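Local coordinates for protein AtGH3.15 acyl acid amido synthetase (Arabidopsis thaliana, PDB 6E1Q) that uses ATP to conjugate glutamine, and possibly cysteine, to the auxin precursor indole-3-butyric acid, and also modifies the herbicide 2,4-DB, at residues 23-28 and 382-387; 388-393 and 409-414; 452-457 and 500-505; 530-535 and 576-581. One frame throughout, in Å; residues are numbered along the deposited sequence.

Contact 1 of 4, residues 23-28 and 382-387; sequences NVKQIQ and LVDVKI
The carboxamide of Gln28 has Leu382 CD2 over one face, with CD2 lying 4.1 Å from Gln28 CD. The polar atoms of the group are held on several sides: NE2 donates to the carbonyl oxygens of Pro352 and Gly355, while OE1 accepts from Phe357 N and from a water that also takes the N-H of Leu382. These bonds fix the rotation of the amide and present its flat side to the leucine. Nearer the start of the helix, Val24 CG1 stands anti to its backbone N (chi1 -175°), and Leu382 CD2 crosses it at 3.6 Å. Val383 CG1 slides past the same methyl at 4.0 Å. Its other branch, CG2, meets Lys25 3.6 Å from NZ, the two side chains crossing at about a right angle. An alanine in place of Val383 would probably open a gap beside Val24 CG1 and leave the Lys25 chain freer to turn. Lys25 NZ stays 4.3 Å from Asp384 OD2, too far for a salt bridge, and has a weak, long ion pair with Asp381. Side-chain packing, with one bridging water, lays the first turn of helix 24-38, in the GH3 N-terminal family region, on the 3-10 turn after strand 379-381 of the central region.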
# COMPACT_ATOMS: atom_id res chain seq x y z
N ASN A 23 8.37 -5.76 27.23
CA ASN A 23 9.78 -6.14 27.37
C ASN A 23 10.57 -5.82 26.11
O ASN A 23 11.31 -6.65 25.57
CB ASN A 23 9.87 -7.61 27.72
CG ASN A 23 9.05 -7.94 28.93
OD1 ASN A 23 9.20 -7.31 29.96
ND2 ASN A 23 8.16 -8.92 28.81
N VAL A 24 10.44 -4.57 25.65
CA VAL A 24 10.92 -4.22 24.32
C VAL A 24 12.45 -4.27 24.27
O VAL A 24 13.04 -4.87 23.37
CB VAL A 24 10.36 -2.84 23.92
CG1 VAL A 24 10.76 -2.48 22.48
CG2 VAL A 24 8.82 -2.82 24.09
N LYS A 25 13.11 -3.66 25.26
CA LYS A 25 14.57 -3.60 25.24
C LYS A 25 15.18 -5.00 25.28
O LYS A 25 16.08 -5.32 24.50
CB LYS A 25 15.06 -2.72 26.41
CG LYS A 25 16.57 -2.50 26.43
CD LYS A 25 16.92 -1.15 25.77
CE LYS A 25 18.41 -1.00 25.44
NZ LYS A 25 18.67 0.03 24.38
N GLN A 26 14.65 -5.86 26.15
CA GLN A 26 15.15 -7.22 26.26
C GLN A 26 14.90 -8.02 24.99
O GLN A 26 15.76 -8.78 24.54
CB GLN A 26 14.51 -7.92 27.46
CG GLN A 26 14.54 -7.09 28.76
CD GLN A 26 13.26 -6.28 29.00
OE1 GLN A 26 13.06 -5.21 28.41
NE2 GLN A 26 12.39 -6.78 29.87
N ILE A 27 13.72 -7.88 24.39
CA ILE A 27 13.41 -8.65 23.19
C ILE A 27 14.30 -8.20 22.03
O ILE A 27 14.88 -9.02 21.31
CB ILE A 27 11.92 -8.55 22.84
CG1 ILE A 27 11.08 -9.22 23.93
CG2 ILE A 27 11.67 -9.21 21.49
CD1 ILE A 27 9.59 -8.99 23.81
N GLN A 28 14.40 -6.89 21.82
CA GLN A 28 15.31 -6.37 20.79
C GLN A 28 16.72 -6.94 20.94
O GLN A 28 17.29 -7.48 19.98
CB GLN A 28 15.33 -4.85 20.84
CG GLN A 28 14.13 -4.22 20.15
CD GLN A 28 14.18 -4.39 18.64
OE1 GLN A 28 14.86 -3.63 17.96
NE2 GLN A 28 13.46 -5.38 18.11
N LEU A 382 15.36 1.42 18.86
CA LEU A 382 13.91 1.56 18.93
C LEU A 382 13.45 2.28 20.20
O LEU A 382 12.62 3.19 20.14
CB LEU A 382 13.25 0.18 18.82
CG LEU A 382 11.74 0.05 19.04
CD1 LEU A 382 10.97 0.72 17.93
CD2 LEU A 382 11.37 -1.42 19.08
N VAL A 383 14.00 1.90 21.36
CA VAL A 383 13.53 2.49 22.62
C VAL A 383 14.05 3.90 22.86
O VAL A 383 13.58 4.57 23.79
CB VAL A 383 13.95 1.64 23.83
CG1 VAL A 383 13.38 0.23 23.70
CG2 VAL A 383 15.46 1.62 23.97
N ASP A 384 15.01 4.37 22.06
CA ASP A 384 15.61 5.69 22.23
C ASP A 384 15.05 6.74 21.29
O ASP A 384 15.55 7.86 21.24
CB ASP A 384 17.12 5.59 22.04
CG ASP A 384 17.75 4.73 23.08
OD1 ASP A 384 17.24 4.78 24.23
OD2 ASP A 384 18.70 4.01 22.76
N VAL A 385 14.03 6.38 20.53
CA VAL A 385 13.39 7.32 19.62
C VAL A 385 12.75 8.49 20.40
O VAL A 385 12.36 8.35 21.57
CB VAL A 385 12.37 6.48 18.82
CG1 VAL A 385 10.94 6.86 19.13
CG2 VAL A 385 12.73 6.43 17.33
N LYS A 386 12.65 9.66 19.76
CA LYS A 386 12.17 10.90 20.39
C LYS A 386 10.80 11.27 19.86
O LYS A 386 10.61 11.40 18.64
CB LYS A 386 13.12 12.07 20.11
CG LYS A 386 14.38 12.12 20.92
CD LYS A 386 14.71 13.58 21.22
CE LYS A 386 16.04 13.99 20.62
NZ LYS A 386 17.14 13.93 21.63
N ILE A 387 9.84 11.50 20.76
CA ILE A 387 8.48 11.78 20.31
C ILE A 387 8.46 13.08 19.52
O ILE A 387 9.05 14.08 19.93
CB ILE A 387 7.51 11.84 21.50
CG1 ILE A 387 7.45 10.50 22.23
CG2 ILE A 387 6.10 12.21 21.01
CD1 ILE A 387 7.31 9.32 21.28
O HOH W 1 16.72 -1.37 18.82

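Contact 2 of 4, residues 388-393 and 409-414; sequences GHDYEP and VLRATG
Arg411 crosses Asp390 obliquely, and its chain can be traced outward from the sheet. Its CB lies 3.4 Å from Asp390 OD1, and CG keeps to the same oxygen while also approaching His389 O. CD comes to 3.7 Å from Gly388 O. A bend at chi3 (62°) then turns NE aside, and the guanidinium plane ends 51° from that of the carboxylate, with the charged atoms not in contact. A water spans the interval, donating to Asp390 OD1 and accepting from Arg411 NH1; the latter leg is unusually short, so its exact geometry is doubtful.

The backbone evidence for the register is clear. Asp390 and Arg411 form an antiparallel non-hydrogen-bonded pair, whereas Tyr391 and Leu410 are a hydrogen-bonded pair with N-to-O distances of 2.7 Å both from Tyr391 N to Leu410 O and from Leu410 N to Tyr391 O. Gly388 N extends the ladder by donating to Ala412 O at 2.8 Å. On the face of Tyr391 and Leu410, Pro393 CG meets Leu410 CD1 at 3.6 Å, and Tyr391 CE2 lies 4.3 Å from Ala412 CB; the tyrosine OH is bound to Lys386 N. Pro393 and Leu410 both touch Tyr326, an ATP-binding residue. The two strands form an antiparallel beta hairpin, 390-396 with 404-416, whose second strand also carries the ATP-binding Asp408.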
# COMPACT_ATOMS: atom_id res chain seq x y z
N GLY A 388 7.77 13.07 18.37
CA GLY A 388 7.65 14.22 17.50
C GLY A 388 8.70 14.32 16.41
O GLY A 388 8.55 15.15 15.51
N HIS A 389 9.77 13.52 16.48
CA HIS A 389 10.85 13.52 15.50
C HIS A 389 10.60 12.48 14.40
O HIS A 389 9.95 11.45 14.61
CB HIS A 389 12.18 13.22 16.18
CG HIS A 389 12.72 14.33 17.03
ND1 HIS A 389 11.90 15.27 17.63
CD2 HIS A 389 13.98 14.65 17.38
CE1 HIS A 389 12.65 16.12 18.32
NE2 HIS A 389 13.91 15.75 18.19
N ASP A 390 11.18 12.75 13.22
CA ASP A 390 10.98 11.93 12.02
C ASP A 390 12.13 10.96 11.88
O ASP A 390 13.28 11.32 12.16
CB ASP A 390 10.89 12.80 10.75
CG ASP A 390 9.58 13.60 10.66
OD1 ASP A 390 8.67 13.38 11.48
OD2 ASP A 390 9.46 14.45 9.75
N TYR A 391 11.84 9.75 11.42
CA TYR A 391 12.86 8.72 11.34
C TYR A 391 12.63 7.83 10.12
O TYR A 391 11.49 7.61 9.70
CB TYR A 391 12.86 7.85 12.58
CG TYR A 391 13.21 8.54 13.87
CD1 TYR A 391 14.54 8.65 14.29
CD2 TYR A 391 12.22 9.04 14.70
CE1 TYR A 391 14.86 9.27 15.51
CE2 TYR A 391 12.52 9.65 15.91
CZ TYR A 391 13.84 9.77 16.31
OH TYR A 391 14.13 10.37 17.51
N GLU A 392 13.72 7.29 9.60
CA GLU A 392 13.66 6.23 8.60
C GLU A 392 14.04 4.91 9.26
O GLU A 392 15.13 4.82 9.85
CB GLU A 392 14.59 6.54 7.42
CG GLU A 392 14.69 5.37 6.44
CD GLU A 392 15.61 5.62 5.25
OE1 GLU A 392 16.41 6.58 5.25
OE2 GLU A 392 15.52 4.82 4.29
N PRO A 393 13.23 3.86 9.20
CA PRO A 393 13.61 2.60 9.85
C PRO A 393 14.81 1.96 9.16
O PRO A 393 14.98 2.05 7.95
CB PRO A 393 12.36 1.73 9.72
CG PRO A 393 11.24 2.69 9.40
CD PRO A 393 11.90 3.77 8.57
N VAL A 409 9.60 7.22 5.89
CA VAL A 409 9.80 8.18 6.97
C VAL A 409 8.60 8.06 7.90
O VAL A 409 7.45 8.15 7.46
CB VAL A 409 9.97 9.62 6.44
CG1 VAL A 409 9.97 10.63 7.62
CG2 VAL A 409 11.24 9.73 5.60
N LEU A 410 8.88 7.81 9.17
CA LEU A 410 7.87 7.68 10.20
C LEU A 410 8.07 8.79 11.24
O LEU A 410 9.20 9.18 11.52
CB LEU A 410 7.99 6.33 10.89
CG LEU A 410 7.96 5.11 9.96
CD1 LEU A 410 8.13 3.84 10.78
CD2 LEU A 410 6.67 5.08 9.17
N ARG A 411 6.97 9.27 11.82
CA ARG A 411 7.05 10.17 12.96
C ARG A 411 6.66 9.42 14.22
O ARG A 411 5.58 8.82 14.28
CB ARG A 411 6.17 11.41 12.79
CG ARG A 411 6.47 12.53 13.86
CD ARG A 411 5.66 13.82 13.66
NE ARG A 411 4.22 13.57 13.79
CZ ARG A 411 3.38 13.45 12.76
NH1 ARG A 411 3.82 13.57 11.52
NH2 ARG A 411 2.09 13.19 12.98
N ALA A 412 7.55 9.44 15.22
CA ALA A 412 7.25 8.84 16.51
C ALA A 412 6.17 9.64 17.23
O ALA A 412 6.34 10.85 17.45
CB ALA A 412 8.53 8.78 17.34
N THR A 413 5.07 8.99 17.61
CA THR A 413 3.96 9.73 18.20
C THR A 413 3.67 9.37 19.65
O THR A 413 2.89 10.08 20.29
CB THR A 413 2.66 9.52 17.40
OG1 THR A 413 2.54 8.14 17.05
CG2 THR A 413 2.72 10.34 16.10
N GLY A 414 4.27 8.31 20.19
CA GLY A 414 3.98 7.90 21.56
C GLY A 414 4.44 6.47 21.81
O GLY A 414 5.23 5.91 21.04
O HOH W 2 5.83 14.63 10.48

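Contact 3 of 4, residues 452-457 and 500-505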
# COMPACT_ATOMS: atom_id res chain seq x y z
N LYS A 452 -7.47 21.02 -2.44
CA LYS A 452 -8.72 20.39 -2.87
C LYS A 452 -9.87 20.67 -1.91
O LYS A 452 -11.04 20.60 -2.31
CB LYS A 452 -8.52 18.89 -3.05
CG LYS A 452 -8.40 18.09 -1.73
CD LYS A 452 -8.26 16.60 -2.02
CE LYS A 452 -8.10 15.78 -0.76
NZ LYS A 452 -8.06 14.31 -1.05
N LEU A 453 -9.56 21.01 -0.66
CA LEU A 453 -10.58 21.43 0.29
C LEU A 453 -11.41 22.59 -0.23
O LEU A 453 -12.61 22.70 0.09
CB LEU A 453 -9.93 21.81 1.61
CG LEU A 453 -10.79 21.57 2.83
CD1 LEU A 453 -10.75 20.08 3.16
CD2 LEU A 453 -10.29 22.43 3.97
N LEU A 454 -10.82 23.48 -1.03
CA LEU A 454 -11.56 24.63 -1.54
C LEU A 454 -12.71 24.21 -2.44
O LEU A 454 -13.62 25.02 -2.67
CB LEU A 454 -10.64 25.57 -2.29
CG LEU A 454 -9.93 26.64 -1.44
CD1 LEU A 454 -9.13 26.01 -0.31
CD2 LEU A 454 -9.02 27.47 -2.32
N LEU A 455 -12.68 23.00 -2.99
CA LEU A 455 -13.77 22.55 -3.84
C LEU A 455 -15.00 22.07 -3.06
O LEU A 455 -16.08 22.01 -3.65
CB LEU A 455 -13.32 21.41 -4.75
CG LEU A 455 -12.08 21.55 -5.63
CD1 LEU A 455 -11.60 20.15 -6.01
CD2 LEU A 455 -12.35 22.41 -6.86
N GLU A 456 -14.84 21.71 -1.79
CA GLU A 456 -15.98 21.20 -1.01
C GLU A 456 -17.18 22.13 -1.03
O GLU A 456 -18.31 21.62 -1.19
CB GLU A 456 -15.57 20.91 0.43
CG GLU A 456 -14.73 19.66 0.63
CD GLU A 456 -14.58 19.29 2.09
OE1 GLU A 456 -15.16 20.01 2.95
OE2 GLU A 456 -13.89 18.29 2.40
N PRO A 457 -17.05 23.46 -0.87
CA PRO A 457 -18.24 24.32 -0.98
C PRO A 457 -18.89 24.31 -2.35
O PRO A 457 -20.02 24.78 -2.47
CB PRO A 457 -17.69 25.72 -0.64
CG PRO A 457 -16.49 25.45 0.18
CD PRO A 457 -15.88 24.21 -0.39
N MET A 500 -10.74 27.78 -9.06
CA MET A 500 -9.61 27.01 -9.60
C MET A 500 -8.31 27.79 -9.47
O MET A 500 -7.27 27.22 -9.13
CB MET A 500 -9.84 26.62 -11.07
CG MET A 500 -10.82 25.47 -11.26
SD MET A 500 -10.51 24.14 -10.06
CE MET A 500 -8.92 23.51 -10.64
N GLU A 501 -8.36 29.10 -9.73
CA GLU A 501 -7.15 29.90 -9.62
C GLU A 501 -6.68 29.99 -8.17
O GLU A 501 -5.47 29.99 -7.90
CB GLU A 501 -7.39 31.29 -10.22
CG GLU A 501 -7.51 31.26 -11.75
CD GLU A 501 -7.72 32.64 -12.38
OE1 GLU A 501 -8.43 33.49 -11.79
OE2 GLU A 501 -7.18 32.87 -13.49
N GLU A 502 -7.62 30.06 -7.23
CA GLU A 502 -7.23 30.04 -5.82
C GLU A 502 -6.68 28.67 -5.42
O GLU A 502 -5.78 28.60 -4.58
CB GLU A 502 -8.40 30.46 -4.93
CG GLU A 502 -8.05 30.66 -3.44
CD GLU A 502 -7.18 31.88 -3.18
OE1 GLU A 502 -6.92 32.64 -4.13
OE2 GLU A 502 -6.76 32.09 -2.00
N CYS A 503 -7.19 27.59 -6.03
CA CYS A 503 -6.61 26.27 -5.81
C CYS A 503 -5.14 26.26 -6.22
O CYS A 503 -4.28 25.74 -5.49
CB CYS A 503 -7.37 25.19 -6.59
SG CYS A 503 -8.96 24.79 -5.84
N CYS A 504 -4.84 26.81 -7.40
CA CYS A 504 -3.46 26.87 -7.86
C CYS A 504 -2.58 27.54 -6.82
O CYS A 504 -1.52 27.02 -6.45
CB CYS A 504 -3.37 27.64 -9.18
SG CYS A 504 -4.06 26.79 -10.58
N PHE A 505 -3.02 28.70 -6.32
CA PHE A 505 -2.26 29.43 -5.32
C PHE A 505 -2.09 28.63 -4.04
O PHE A 505 -1.02 28.66 -3.42
CB PHE A 505 -2.95 30.75 -5.02
CG PHE A 505 -2.41 31.44 -3.83
CD1 PHE A 505 -1.18 32.08 -3.90
CD2 PHE A 505 -3.12 31.46 -2.64
CE1 PHE A 505 -0.66 32.76 -2.79
CE2 PHE A 505 -2.60 32.12 -1.52
CZ PHE A 505 -1.37 32.77 -1.60
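Leu454 and Cys503 bring the two backbones closest, their CA atoms 6.7 Å apart, where a turn held by i+3 bonds (Leu455 N to Lys452 O, Glu456 N to Leu453 O) faces one side of a regular helix. No hydrogen bond joins the segments, so the evidence for the contact is side-chain packing.

Leu454 points at the helix and touches it at two places. Its CB lies 4.0 Å from Cys503 SG, while its CD2 reaches the aliphatic part of Glu502, 3.5 Å from CG. That approach depends on the first torsion of Glu502, which sets CG anti to the backbone N (chi1 -172°); a bend at chi2 then turns the chain, and its carboxylate forms a salt bridge through OE1 with Lys582. The glutamate therefore offers its methylenes to the leucine and its charge to another partner. Leu455 works through a single methyl: CD2 is 4.1 Å from Met500 SD and 4.3 Å from Cys503 SG, so two sulfur atoms meet one branch. Met500 starts away from the turn, and its chain, bent at chi2 (-44°), brings SD back toward Leu455.

Away from the annotated sites, the contact joins the turn after helix 441-452 to helix 497-510. Trp482 of strand 477-485 touches Leu455, Met500 and Cys503, and Ile530 of strand 529-533 lies against Met500 and Cys503, so turn and helix both pack against the C-terminal sheet, meeting at Trp482.

Contact 4 of 4, residues 530-535 and 576-581; sequences IKVVKP and SEFLSR
Lys531 and Glu577 share a first torsion, each with CG anti to its carbonyl carbon (chi1 -61° and -68°), and this brings the two CG atoms to 3.4 Å. From there the chains lie side by side and point the same way. Lys531 CE passes 3.3 Å from Glu577 OE2, and Lys531 NZ makes a long salt bridge of 3.8 Å to the same OE2. The stronger partner of the ammonium is Glu571; Glu529 adds a weak, long ion pair and brings its own carboxylate close to that of Glu577. An alanine at Lys531 would probably leave Glu571 and Glu577 without their cation and the crowded carboxylates of Glu529 and Glu577 less well balanced.

The other face of the pairing is largely apolar. Val532 CG2 comes up to the edge of the Phe578 ring, 4.0 Å from CE2, and Ile530 O also lies near the ring plane, 3.7 Å from Phe578 CD2. Ser576 OG packs 3.6 Å from Val532 CB. Ile530 and Phe578 exchange two backbone bonds, both 2.8 Å: Ile530 N to Phe578 O and Phe578 N to Ile530 O. The strand directions differ by 161°, confirming an antiparallel ladder.

Strand 529-533 lies between strand 477-485, to which Lys531 and Val533 bond, and strand 574-579, an outermost strand of this four-stranded sheet within the chain. Helix 497-510 covers the face of Ile530 and Phe578 through Met500.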
# COMPACT_ATOMS: atom_id res chain seq x y z
N ILE A 530 -2.81 24.19 -12.85
CA ILE A 530 -3.64 23.02 -12.67
C ILE A 530 -4.41 22.80 -13.96
O ILE A 530 -5.07 23.72 -14.47
CB ILE A 530 -4.61 23.15 -11.48
CG1 ILE A 530 -3.83 23.18 -10.16
CG2 ILE A 530 -5.62 22.00 -11.49
CD1 ILE A 530 -4.69 23.43 -8.93
N LYS A 531 -4.30 21.59 -14.51
CA LYS A 531 -5.05 21.18 -15.69
C LYS A 531 -6.09 20.15 -15.25
O LYS A 531 -5.74 19.14 -14.63
CB LYS A 531 -4.12 20.62 -16.77
CG LYS A 531 -3.08 21.63 -17.28
CD LYS A 531 -1.99 20.98 -18.14
CE LYS A 531 -1.74 21.74 -19.42
NZ LYS A 531 -0.30 21.92 -19.75
N VAL A 532 -7.35 20.44 -15.53
CA VAL A 532 -8.42 19.50 -15.23
C VAL A 532 -8.54 18.51 -16.38
O VAL A 532 -8.65 18.90 -17.54
CB VAL A 532 -9.74 20.25 -14.99
CG1 VAL A 532 -10.89 19.28 -14.82
CG2 VAL A 532 -9.60 21.13 -13.76
N VAL A 533 -8.50 17.22 -16.06
CA VAL A 533 -8.57 16.19 -17.09
C VAL A 533 -9.94 15.53 -17.03
O VAL A 533 -10.58 15.46 -15.98
CB VAL A 533 -7.44 15.15 -16.94
CG1 VAL A 533 -6.12 15.80 -17.29
CG2 VAL A 533 -7.41 14.60 -15.52
N LYS A 534 -10.40 15.06 -18.19
CA LYS A 534 -11.68 14.38 -18.30
C LYS A 534 -11.73 13.15 -17.39
O LYS A 534 -10.69 12.53 -17.13
CB LYS A 534 -11.94 13.97 -19.75
CG LYS A 534 -13.41 14.04 -20.18
CD LYS A 534 -13.66 13.35 -21.53
CE LYS A 534 -14.64 14.17 -22.39
NZ LYS A 534 -14.98 13.50 -23.67
N PRO A 535 -12.91 12.80 -16.88
CA PRO A 535 -13.04 11.55 -16.12
C PRO A 535 -12.53 10.35 -16.91
O PRO A 535 -12.65 10.29 -18.14
CB PRO A 535 -14.55 11.45 -15.87
CG PRO A 535 -15.03 12.86 -15.89
CD PRO A 535 -14.14 13.60 -16.85
N SER A 576 -9.54 21.99 -19.19
CA SER A 576 -9.27 23.36 -18.82
C SER A 576 -7.93 23.43 -18.13
O SER A 576 -7.44 22.44 -17.57
CB SER A 576 -10.38 23.90 -17.93
OG SER A 576 -10.89 22.90 -17.07
N GLU A 577 -7.31 24.60 -18.23
CA GLU A 577 -6.06 24.91 -17.57
C GLU A 577 -6.28 26.16 -16.73
O GLU A 577 -7.06 27.04 -17.11
CB GLU A 577 -4.93 25.16 -18.56
CG GLU A 577 -4.49 23.96 -19.32
CD GLU A 577 -4.26 24.25 -20.78
OE1 GLU A 577 -5.21 24.66 -21.47
OE2 GLU A 577 -3.11 24.06 -21.24
N PHE A 578 -5.59 26.22 -15.61
CA PHE A 578 -5.68 27.37 -14.71
C PHE A 578 -4.29 27.65 -14.17
O PHE A 578 -3.51 26.72 -13.94
CB PHE A 578 -6.67 27.11 -13.57
CG PHE A 578 -8.04 26.70 -14.05
CD1 PHE A 578 -9.01 27.65 -14.32
CD2 PHE A 578 -8.35 25.36 -14.24
CE1 PHE A 578 -10.27 27.27 -14.76
CE2 PHE A 578 -9.59 24.98 -14.68
CZ PHE A 578 -10.56 25.94 -14.94
N LEU A 579 -3.98 28.92 -13.98
CA LEU A 579 -2.71 29.34 -13.42
C LEU A 579 -2.96 30.08 -12.11
O LEU A 579 -3.98 30.75 -11.94
CB LEU A 579 -1.95 30.26 -14.38
CG LEU A 579 -1.57 29.66 -15.73
CD1 LEU A 579 -1.21 30.77 -16.72
CD2 LEU A 579 -0.42 28.71 -15.54
N SER A 580 -2.01 29.95 -11.19
CA SER A 580 -2.05 30.78 -9.99
C SER A 580 -1.95 32.25 -10.40
O SER A 580 -1.13 32.61 -11.25
CB SER A 580 -0.91 30.41 -9.04
OG SER A 580 -0.81 31.34 -7.97
N ARG A 581 -2.79 33.09 -9.81
CA ARG A 581 -2.73 34.52 -10.09
C ARG A 581 -2.06 35.30 -8.97
O ARG A 581 -1.95 36.52 -9.07
CB ARG A 581 -4.14 35.07 -10.35
CG ARG A 581 -4.71 34.69 -11.71
CD ARG A 581 -3.61 34.50 -12.74
NE ARG A 581 -4.13 34.07 -14.04
CZ ARG A 581 -3.37 33.82 -15.11
NH1 ARG A 581 -2.05 33.96 -15.03
NH2 ARG A 581 -3.92 33.43 -16.25

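Overall arrangement
Along the chain the four contacts come in series, each closing before the next opens, and they fall into two pairs. Contacts 1 and 2 have centres 13 Å apart and touch directly, Val385 packing on Tyr391 and Ala412; together they tie helix 24-38, near the N-terminus, to the beta structure of the central region. Contacts 3 and 4 have centres 11 Å apart; helix 497-510 of contact 3 lies on the strands of contact 4, Met500 against Phe578. Between the pairs, contacts 2 and 3 come closest, their nearest atoms about 17 Å apart without touching. The separation of the pairs is consistent with the modular build of ANL enzymes, the second pair lying in the C-terminal part, away from the annotated sites.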